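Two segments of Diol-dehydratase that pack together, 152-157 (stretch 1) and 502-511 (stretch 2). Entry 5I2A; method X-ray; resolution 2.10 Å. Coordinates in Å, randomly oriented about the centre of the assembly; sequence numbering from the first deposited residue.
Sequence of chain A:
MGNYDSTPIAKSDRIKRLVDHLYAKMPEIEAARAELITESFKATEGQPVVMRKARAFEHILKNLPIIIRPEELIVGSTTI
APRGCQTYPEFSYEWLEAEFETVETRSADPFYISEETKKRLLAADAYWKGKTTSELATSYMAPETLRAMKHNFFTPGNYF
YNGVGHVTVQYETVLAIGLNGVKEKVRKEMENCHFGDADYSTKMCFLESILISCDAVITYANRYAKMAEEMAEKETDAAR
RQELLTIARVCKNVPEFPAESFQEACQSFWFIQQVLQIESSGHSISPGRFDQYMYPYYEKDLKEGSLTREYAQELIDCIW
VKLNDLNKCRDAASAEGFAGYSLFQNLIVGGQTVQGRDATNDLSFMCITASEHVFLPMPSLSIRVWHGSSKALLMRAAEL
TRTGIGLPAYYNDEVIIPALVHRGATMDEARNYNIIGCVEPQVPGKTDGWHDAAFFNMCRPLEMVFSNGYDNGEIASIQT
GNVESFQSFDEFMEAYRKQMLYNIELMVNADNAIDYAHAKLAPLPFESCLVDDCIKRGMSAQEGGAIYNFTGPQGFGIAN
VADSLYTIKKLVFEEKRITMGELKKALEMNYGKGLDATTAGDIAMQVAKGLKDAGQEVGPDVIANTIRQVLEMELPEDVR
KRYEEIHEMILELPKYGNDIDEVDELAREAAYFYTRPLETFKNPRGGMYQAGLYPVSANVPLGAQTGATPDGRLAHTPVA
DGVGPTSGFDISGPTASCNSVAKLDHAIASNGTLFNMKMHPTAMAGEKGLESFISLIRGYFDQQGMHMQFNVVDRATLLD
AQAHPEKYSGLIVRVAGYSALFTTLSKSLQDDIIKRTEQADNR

Stretch 1 (152-157) NFFTPG
Stretch 2 502-511: YNIELMVNAD

The Phe154 ring lies flat against one side of the helix 502-511. Its chi1 is p (59°) and chi2 85°, and Met507 CB sits 3.8 Å from the centroid of that ring, 6° off its normal, a CH-pi contact over the face; Phe154 CZ comes 3.5 Å from Met507 CA. Met507 (chi1 t, chi2 t, chi3 p) has its CA-to-CB bond sideways to stretch 1; its SD lies obliquely, 5.1 Å from the Phe154 ring centroid, 35° off the normal. Around the ring, Phe154 CE2 meets Leu506 CB at 3.9 Å and Phe154 CE1 meets Ala510 CB at 3.8 Å; the small Ala510 methyl also receives Pro156 CG at 4.0 Å.

Stretch 1 is extended at Phe154 and Thr155 (phi/psi -158/161 and -131/126), so CB points toward the helix at Phe154, away at Thr155 and toward it again at Pro156 (-97/26, C-gamma endo). The two stretches advance together: CA-CA distances are 7.0 Å for Phe153-Asn503, 6.8 Å for Phe154-Met507 and 6.5 Å for Pro156-Asp511. The helix keeps its i to i+4 bonds, Met507 N to Asn503 O being 3.1 Å.

At the polar ends, Asn503 (chi1 m, chi2 -73°) lays OD1 over a face of the Phe153 ring (chi1 m, chi2 -87°), 3.3 Å from Phe153 CG, while Asp511 OD1 approaches Pro156 CB at 3.9 Å. No hydrogen bond joins the stretches.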

ATOM      1  N   ASN A 152      20.191  23.149   3.580  1.00 18.70           N
ATOM      2  CA  ASN A 152      19.306  23.878   4.487  1.00 17.70           C
ATOM      3  C   ASN A 152      18.361  24.891   3.828  1.00 16.67           C
ATOM      4  O   ASN A 152      18.106  25.956   4.388  1.00 19.15           O
ATOM      5  CB  ASN A 152      20.146  24.592   5.548  1.00 18.64           C
ATOM      6  CG  ASN A 152      21.023  23.635   6.320  1.00 20.69           C
ATOM      7  OD1 ASN A 152      20.578  22.569   6.723  1.00 21.60           O
ATOM      8  ND2 ASN A 152      22.280  23.999   6.507  1.00 18.69           N
ATOM      9  N   PHE A 153      17.838  24.562   2.652  1.00 15.92           N
ATOM     10  CA  PHE A 153      16.782  25.388   2.071  1.00 15.67           C
ATOM     11  C   PHE A 153      15.502  25.243   2.882  1.00 16.91           C
ATOM     12  O   PHE A 153      14.765  26.207   3.050  1.00 12.72           O
ATOM     13  CB  PHE A 153      16.538  25.028   0.602  1.00 13.56           C
ATOM     14  CG  PHE A 153      17.609  25.540  -0.303  1.00 15.02           C
ATOM     15  CD1 PHE A 153      17.535  26.814  -0.820  1.00 15.33           C
ATOM     16  CD2 PHE A 153      18.715  24.767  -0.590  1.00 17.71           C
ATOM     17  CE1 PHE A 153      18.537  27.298  -1.624  1.00 16.94           C
ATOM     18  CE2 PHE A 153      19.723  25.242  -1.407  1.00 17.22           C
ATOM     19  CZ  PHE A 153      19.641  26.501  -1.920  1.00 16.31           C
ATOM     20  N   PHE A 154      15.258  24.028   3.377  1.00 13.19           N
ATOM     21  CA  PHE A 154      14.079  23.721   4.170  1.00 13.84           C
ATOM     22  C   PHE A 154      14.338  22.474   5.017  1.00 13.55           C
ATOM     23  O   PHE A 154      15.244  21.706   4.727  1.00 15.06           O
ATOM     24  CB  PHE A 154      12.841  23.506   3.267  1.00 12.50           C
ATOM     25  CG  PHE A 154      13.008  22.396   2.254  1.00 13.43           C
ATOM     26  CD1 PHE A 154      12.752  21.076   2.599  1.00 13.27           C
ATOM     27  CD2 PHE A 154      13.430  22.674   0.965  1.00 12.80           C
ATOM     28  CE1 PHE A 154      12.909  20.050   1.678  1.00 14.62           C
ATOM     29  CE2 PHE A 154      13.594  21.648   0.031  1.00 15.26           C
ATOM     30  CZ  PHE A 154      13.344  20.339   0.388  1.00 12.95           C
ATOM     31  N   THR A 155      13.550  22.274   6.062  1.00 13.13           N
ATOM     32  CA  THR A 155      13.570  20.997   6.774  1.00 12.84           C
ATOM     33  C   THR A 155      12.155  20.466   6.984  1.00 14.46           C
ATOM     34  O   THR A 155      11.300  21.167   7.512  1.00 16.11           O
ATOM     35  CB  THR A 155      14.291  21.077   8.151  1.00 14.28           C
ATOM     36  OG1 THR A 155      14.014  19.879   8.886  1.00 15.51           O
ATOM     37  CG2 THR A 155      13.808  22.274   8.979  1.00 14.62           C
ATOM     38  N   PRO A 156      11.911  19.223   6.540  1.00 12.58           N
ATOM     39  CA  PRO A 156      10.670  18.493   6.759  1.00 11.39           C
ATOM     40  C   PRO A 156      10.800  17.555   7.951  1.00 10.45           C
ATOM     41  O   PRO A 156      10.097  16.569   8.009  1.00 12.82           O
ATOM     42  CB  PRO A 156      10.514  17.697   5.461  1.00 11.87           C
ATOM     43  CG  PRO A 156      11.953  17.309   5.135  1.00 11.69           C
ATOM     44  CD  PRO A 156      12.836  18.444   5.694  1.00 15.49           C
ATOM     45  N   GLY A 157      11.685  17.871   8.889  1.00 10.54           N
ATOM     46  CA  GLY A 157      11.884  17.023  10.046  1.00 11.38           C
ATOM     47  C   GLY A 157      10.640  16.627  10.838  1.00 12.35           C
ATOM     48  O   GLY A 157      10.568  15.506  11.324  1.00 11.80           O
ATOM     49  N   TYR A 502      11.965  26.746  -7.599  1.00 16.21           N
ATOM     50  CA  TYR A 502      12.702  25.487  -7.660  1.00 17.29           C
ATOM     51  C   TYR A 502      12.735  24.775  -6.309  1.00 19.00           C
ATOM     52  O   TYR A 502      12.437  23.581  -6.211  1.00 13.62           O
ATOM     53  CB  TYR A 502      14.130  25.726  -8.143  1.00 16.10           C
ATOM     54  CG  TYR A 502      14.957  24.459  -8.255  1.00 15.74           C
ATOM     55  CD1 TYR A 502      14.752  23.568  -9.297  1.00 13.69           C
ATOM     56  CD2 TYR A 502      15.934  24.158  -7.316  1.00 14.98           C
ATOM     57  CE1 TYR A 502      15.507  22.419  -9.407  1.00 18.53           C
ATOM     58  CE2 TYR A 502      16.695  23.005  -7.417  1.00 15.82           C
ATOM     59  CZ  TYR A 502      16.475  22.141  -8.462  1.00 17.75           C
ATOM     60  OH  TYR A 502      17.231  20.998  -8.578  1.00 22.72           O
ATOM     61  N   ASN A 503      13.088  25.516  -5.264  1.00 12.94           N
ATOM     62  CA  ASN A 503      13.241  24.911  -3.953  1.00 16.28           C
ATOM     63  C   ASN A 503      11.914  24.632  -3.250  1.00 16.05           C
ATOM     64  O   ASN A 503      11.814  23.695  -2.472  1.00 13.48           O
ATOM     65  CB  ASN A 503      14.150  25.783  -3.100  1.00 12.68           C
ATOM     66  CG  ASN A 503      15.595  25.577  -3.466  1.00 14.17           C
ATOM     67  OD1 ASN A 503      16.173  24.541  -3.143  1.00 15.21           O
ATOM     68  ND2 ASN A 503      16.173  26.530  -4.194  1.00 15.44           N
ATOM     69  N   ILE A 504      10.893  25.417  -3.557  1.00 13.32           N
ATOM     70  CA  ILE A 504       9.560  25.114  -3.052  1.00 13.57           C
ATOM     71  C   ILE A 504       9.081  23.760  -3.571  1.00 13.78           C
ATOM     72  O   ILE A 504       8.524  22.957  -2.828  1.00 13.85           O
ATOM     73  CB  ILE A 504       8.549  26.203  -3.446  1.00 14.71           C
ATOM     74  CG1 ILE A 504       8.782  27.453  -2.602  1.00 15.54           C
ATOM     75  CG2 ILE A 504       7.113  25.710  -3.260  1.00 11.80           C
ATOM     76  CD1 ILE A 504       8.073  28.684  -3.162  1.00 14.24           C
ATOM     77  N   GLU A 505       9.317  23.493  -4.850  1.00 13.83           N
ATOM     78  CA  GLU A 505       8.847  22.245  -5.432  1.00 14.58           C
ATOM     79  C   GLU A 505       9.573  21.031  -4.827  1.00 16.44           C
ATOM     80  O   GLU A 505       8.979  19.961  -4.648  1.00 13.48           O
ATOM     81  CB  GLU A 505       9.008  22.257  -6.957  1.00 15.35           C
ATOM     82  CG  GLU A 505       8.478  20.977  -7.598  1.00 19.88           C
ATOM     83  CD  GLU A 505       8.248  21.091  -9.107  1.00 25.31           C
ATOM     84  OE1 GLU A 505       8.697  22.086  -9.713  1.00 31.26           O
ATOM     85  OE2 GLU A 505       7.600  20.182  -9.672  1.00 21.69           O
ATOM     86  N   LEU A 506      10.852  21.199  -4.507  1.00 13.18           N
ATOM     87  CA  LEU A 506      11.590  20.158  -3.798  1.00 13.36           C
ATOM     88  C   LEU A 506      11.027  19.902  -2.391  1.00 14.17           C
ATOM     89  O   LEU A 506      11.023  18.766  -1.913  1.00 14.36           O
ATOM     90  CB  LEU A 506      13.072  20.529  -3.714  1.00 13.94           C
ATOM     91  CG  LEU A 506      13.792  20.592  -5.065  1.00 15.62           C
ATOM     92  CD1 LEU A 506      15.276  20.866  -4.887  1.00 15.01           C
ATOM     93  CD2 LEU A 506      13.575  19.287  -5.828  1.00 12.21           C
ATOM     94  N   MET A 507      10.580  20.961  -1.722  1.00 11.52           N
ATOM     95  CA  MET A 507       9.954  20.820  -0.417  1.00 11.57           C
ATOM     96  C   MET A 507       8.658  20.011  -0.556  1.00 10.41           C
ATOM     97  O   MET A 507       8.365  19.168   0.277  1.00 12.89           O
ATOM     98  CB  MET A 507       9.661  22.187   0.214  1.00 11.67           C
ATOM     99  CG  MET A 507       8.979  22.092   1.577  1.00 10.42           C
ATOM    100  SD  MET A 507       8.735  23.674   2.383  1.00 13.66           S
ATOM    101  CE  MET A 507       7.742  24.600   1.220  1.00  8.22           C
ATOM    102  N   VAL A 508       7.909  20.269  -1.625  1.00 14.10           N
ATOM    103  CA  VAL A 508       6.690  19.511  -1.915  1.00 13.11           C
ATOM    104  C   VAL A 508       7.064  18.027  -2.110  1.00 12.18           C
ATOM    105  O   VAL A 508       6.410  17.136  -1.580  1.00 12.17           O
ATOM    106  CB  VAL A 508       5.943  20.074  -3.152  1.00 11.66           C
ATOM    107  CG1 VAL A 508       4.768  19.164  -3.565  1.00  9.66           C
ATOM    108  CG2 VAL A 508       5.447  21.515  -2.886  1.00 10.78           C
ATOM    109  N   ASN A 509       8.154  17.777  -2.821  1.00 11.64           N
ATOM    110  CA  ASN A 509       8.636  16.407  -2.985  1.00 12.29           C
ATOM    111  C   ASN A 509       8.925  15.734  -1.632  1.00 13.06           C
ATOM    112  O   ASN A 509       8.517  14.602  -1.402  1.00 13.79           O
ATOM    113  CB  ASN A 509       9.891  16.384  -3.876  1.00 13.36           C
ATOM    114  CG  ASN A 509      10.392  14.970  -4.154  1.00 13.55           C
ATOM    115  OD1 ASN A 509      11.290  14.489  -3.479  1.00 14.26           O
ATOM    116  ND2 ASN A 509       9.810  14.308  -5.159  1.00 10.01           N
ATOM    117  N   ALA A 510       9.587  16.453  -0.728  1.00 11.29           N
ATOM    118  CA  ALA A 510       9.948  15.897   0.578  1.00 10.54           C
ATOM    119  C   ALA A 510       8.700  15.554   1.414  1.00 11.24           C
ATOM    120  O   ALA A 510       8.587  14.460   1.966  1.00 10.56           O
ATOM    121  CB  ALA A 510      10.857  16.871   1.342  1.00  9.36           C
ATOM    122  N   ASP A 511       7.766  16.490   1.498  1.00 10.83           N
ATOM    123  CA  ASP A 511       6.554  16.257   2.278  1.00 12.49           C
ATOM    124  C   ASP A 511       5.695  15.145   1.669  1.00 10.57           C
ATOM    125  O   ASP A 511       5.168  14.308   2.390  1.00 13.03           O
ATOM    126  CB  ASP A 511       5.731  17.546   2.404  1.00  8.57           C
ATOM    127  CG  ASP A 511       6.214  18.433   3.521  1.00 11.88           C
ATOM    128  OD1 ASP A 511       6.692  17.899   4.550  1.00 13.51           O
ATOM    129  OD2 ASP A 511       6.100  19.659   3.379  1.00 11.95           O
TER